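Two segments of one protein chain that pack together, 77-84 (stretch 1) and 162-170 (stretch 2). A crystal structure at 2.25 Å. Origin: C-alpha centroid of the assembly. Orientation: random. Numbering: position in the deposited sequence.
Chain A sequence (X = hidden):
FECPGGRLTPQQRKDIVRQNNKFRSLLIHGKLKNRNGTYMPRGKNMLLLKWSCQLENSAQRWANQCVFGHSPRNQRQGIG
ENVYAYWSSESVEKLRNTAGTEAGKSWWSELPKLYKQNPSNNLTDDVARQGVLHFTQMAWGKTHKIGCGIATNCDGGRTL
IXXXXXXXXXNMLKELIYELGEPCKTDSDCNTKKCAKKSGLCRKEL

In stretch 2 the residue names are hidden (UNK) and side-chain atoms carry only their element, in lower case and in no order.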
# COMPACT_ATOMS: atom_id res chain seq x y z
N GLN A 77 3.34 -14.85 6.93
CA GLN A 77 3.20 -15.83 5.84
C GLN A 77 2.00 -15.47 4.95
O GLN A 77 0.91 -15.27 5.46
CB GLN A 77 3.09 -17.27 6.38
CG GLN A 77 4.45 -17.94 6.62
CD GLN A 77 4.49 -18.79 7.89
OE1 GLN A 77 3.45 -19.04 8.53
NE2 GLN A 77 5.69 -19.25 8.27
N GLY A 78 2.22 -15.35 3.64
CA GLY A 78 1.15 -14.96 2.72
C GLY A 78 0.78 -13.49 2.77
O GLY A 78 -0.22 -13.09 2.21
N ILE A 79 1.58 -12.67 3.44
CA ILE A 79 1.21 -11.30 3.77
C ILE A 79 2.37 -10.37 3.49
O ILE A 79 3.46 -10.59 3.99
CB ILE A 79 0.70 -11.21 5.25
CG1 ILE A 79 -0.71 -11.80 5.36
CG2 ILE A 79 0.70 -9.80 5.80
CD1 ILE A 79 -0.85 -12.81 6.50
N GLY A 80 2.09 -9.27 2.77
CA GLY A 80 3.06 -8.20 2.58
C GLY A 80 3.14 -7.27 3.77
O GLY A 80 2.16 -7.13 4.48
N GLU A 81 4.29 -6.59 3.95
CA GLU A 81 4.41 -5.64 5.07
C GLU A 81 5.19 -4.41 4.72
O GLU A 81 6.24 -4.52 4.18
CB GLU A 81 5.02 -6.32 6.31
CG GLU A 81 5.20 -5.40 7.53
CD GLU A 81 5.79 -6.16 8.69
OE1 GLU A 81 7.04 -6.33 8.70
OE2 GLU A 81 5.03 -6.64 9.55
N ASN A 82 4.67 -3.21 5.03
CA ASN A 82 5.33 -1.94 4.83
C ASN A 82 5.41 -1.27 6.22
O ASN A 82 4.47 -1.34 7.00
CB ASN A 82 4.56 -1.06 3.87
CG ASN A 82 4.85 -1.34 2.37
OD1 ASN A 82 5.88 -1.95 2.04
ND2 ASN A 82 4.05 -0.73 1.46
N VAL A 83 6.54 -0.62 6.51
CA VAL A 83 6.88 -0.03 7.80
C VAL A 83 7.26 1.42 7.61
O VAL A 83 8.02 1.74 6.74
CB VAL A 83 8.09 -0.74 8.44
CG1 VAL A 83 8.40 -0.11 9.75
CG2 VAL A 83 7.84 -2.28 8.59
N TYR A 84 6.66 2.30 8.41
CA TYR A 84 6.95 3.74 8.36
C TYR A 84 7.11 4.27 9.78
O TYR A 84 6.43 3.86 10.67
CB TYR A 84 5.82 4.49 7.64
CG TYR A 84 5.77 6.00 7.86
CD1 TYR A 84 6.44 6.85 7.04
CD2 TYR A 84 5.03 6.55 8.90
CE1 TYR A 84 6.42 8.24 7.23
CE2 TYR A 84 4.99 7.93 9.13
CZ TYR A 84 5.64 8.77 8.28
OH TYR A 84 5.60 10.14 8.52
N UNK A 162 3.92 3.46 11.88
CA UNK A 162 2.78 2.94 11.17
C UNK A 162 3.16 1.65 10.43
O UNK A 162 4.15 1.61 9.74
c UNK A 162 2.26 3.98 10.21
N UNK A 163 2.35 0.62 10.57
CA UNK A 163 2.59 -0.67 9.94
C UNK A 163 1.37 -1.04 9.09
O UNK A 163 0.26 -1.01 9.55
c UNK A 163 5.24 -1.19 11.62
c UNK A 163 3.85 -1.39 12.07
c UNK A 163 3.15 -3.09 10.29
c UNK A 163 2.81 -1.79 10.99
N UNK A 164 1.60 -1.38 7.84
CA UNK A 164 0.53 -1.83 6.96
C UNK A 164 0.86 -3.22 6.48
O UNK A 164 2.02 -3.48 6.08
c UNK A 164 0.29 -0.85 5.82
s UNK A 164 -0.58 0.67 6.20
N UNK A 165 -0.15 -4.09 6.53
CA UNK A 165 -0.14 -5.45 5.98
C UNK A 165 -1.04 -5.60 4.76
O UNK A 165 -2.15 -5.06 4.70
n UNK A 165 0.28 -7.50 9.15
n UNK A 165 2.32 -6.89 9.23
c UNK A 165 0.48 -6.71 8.05
c UNK A 165 1.39 -7.59 9.85
c UNK A 165 1.77 -6.30 8.12
c UNK A 165 -0.57 -6.45 7.03
N UNK A 166 -0.56 -6.37 3.79
CA UNK A 166 -1.23 -6.49 2.48
C UNK A 166 -1.41 -7.93 2.13
O UNK A 166 -0.52 -8.74 2.36
c UNK A 166 -0.54 -3.32 1.06
c UNK A 166 -0.17 -2.06 1.34
o UNK A 166 1.16 -0.49 2.40
c UNK A 166 1.07 -4.16 2.58
c UNK A 166 1.48 -2.86 2.85
c UNK A 166 -0.40 -5.84 1.38
c UNK A 166 0.06 -4.41 1.68
c UNK A 166 0.84 -1.81 2.22
N UNK A 167 -2.56 -8.27 1.55
CA UNK A 167 -2.83 -9.64 1.13
C UNK A 167 -3.68 -9.68 -0.13
O UNK A 167 -4.67 -8.97 -0.24
o UNK A 167 -3.86 -11.73 1.84
c UNK A 167 -3.52 -10.42 2.26
N UNK A 168 -3.29 -10.52 -1.09
CA UNK A 168 -2.10 -11.37 -0.95
C UNK A 168 -0.84 -10.54 -1.07
O UNK A 168 -0.86 -9.42 -1.59
c UNK A 168 -2.98 -11.55 -3.16
c UNK A 168 -3.95 -10.71 -2.39
c UNK A 168 -2.22 -12.33 -2.14
N UNK A 169 0.26 -11.10 -0.59
CA UNK A 169 1.53 -10.43 -0.60
C UNK A 169 2.00 -10.18 -2.00
O UNK A 169 1.83 -10.97 -2.83
c UNK A 169 2.56 -11.18 0.20
N UNK A 170 2.52 -8.99 -2.20
CA UNK A 170 3.03 -8.52 -3.45
C UNK A 170 4.52 -8.86 -3.56
O UNK A 170 5.07 -9.61 -2.76

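Position 162 carries one side-chain carbon and nothing more, and this lone carbon lies 4.0 Å from Tyr84 CD2, at the edge of that ring. It is Ala162, whose small methyl lets the aromatic side chain pack beside it. Its backbone pairs with Tyr84 through two hydrogen bonds, Ala162 N to Tyr84 O at 2.8 Å and Tyr84 N to Ala162 O at 2.9 Å.

Position 163 has four carbons, forked at the first, with one arm two carbons long; the end of that arm lies 3.8 Å from Val83 CG1. This is Ile163. Its beta-branched shape suits an extended strand, and Ile163 CD1 makes an apolar contact between facing side chains.

At position 164 a single carbon is followed by sulfur, and neither comes closer to stretch 1 than 4.4 Å: Cys164. The sulfur is bonded covalently elsewhere in the structure; toward stretch 1 the residue works through its backbone, with Asn82 N to Cys164 O at 2.9 Å and Cys164 N to Asn82 O at 3.0 Å, both nearly straight.

Position 165 shows one carbon leading to a five-membered ring of three carbons and two nitrogens. One ring nitrogen lies 2.7 Å from Glu81 OE2, and Ile79 CG2 sits over one face, 4.2 Å from the ring centroid. This is His165, whose ring can donate in its own plane, here from NE2 to Glu81, while offering a flat face to carbon.

Position 166 bears one carbon, then a six-carbon ring ending in an oxygen that lies 3.0 Å from Asn82 ND2: Tyr166. The ring is long enough to pass Gly80 and reach Asn82, whose ND2 donates to OH. Gly80, lacking a side chain, leaves room here, for an ideal CB on it would lie a tight 3.5 Å from Tyr166 CB. The backbones join through Gly80 N to Tyr166 O at 2.7 Å and Tyr166 N to Gly80 O at 2.9 Å.

Position 167 has one carbon and one oxygen, the latter 3.9 Å from Gly78 O. It is Ser167, small and set sideways, with no hydrogen bond across. Position 168 has three carbons closing onto the backbone nitrogen, hence Pro168; its CA-to-CB bond points away from stretch 1, and the cis peptide bond before it is one proline tolerates well. Position 169 has one carbon, 3.2 Å from Gly80 N: Ala169, compact enough for this close approach. Position 170 has no side-chain atoms and touches nothing on stretch 1; it is Gly170.

The contact is an antiparallel strand pair. Backbone hydrogen bonds set the register; His165 with Glu81 and Ile163 with Val83 secure one face, Tyr166 with Asn82 and Ala162 with Tyr84 the other.

Stretch 2, residues 162-170: AICHYSPAG
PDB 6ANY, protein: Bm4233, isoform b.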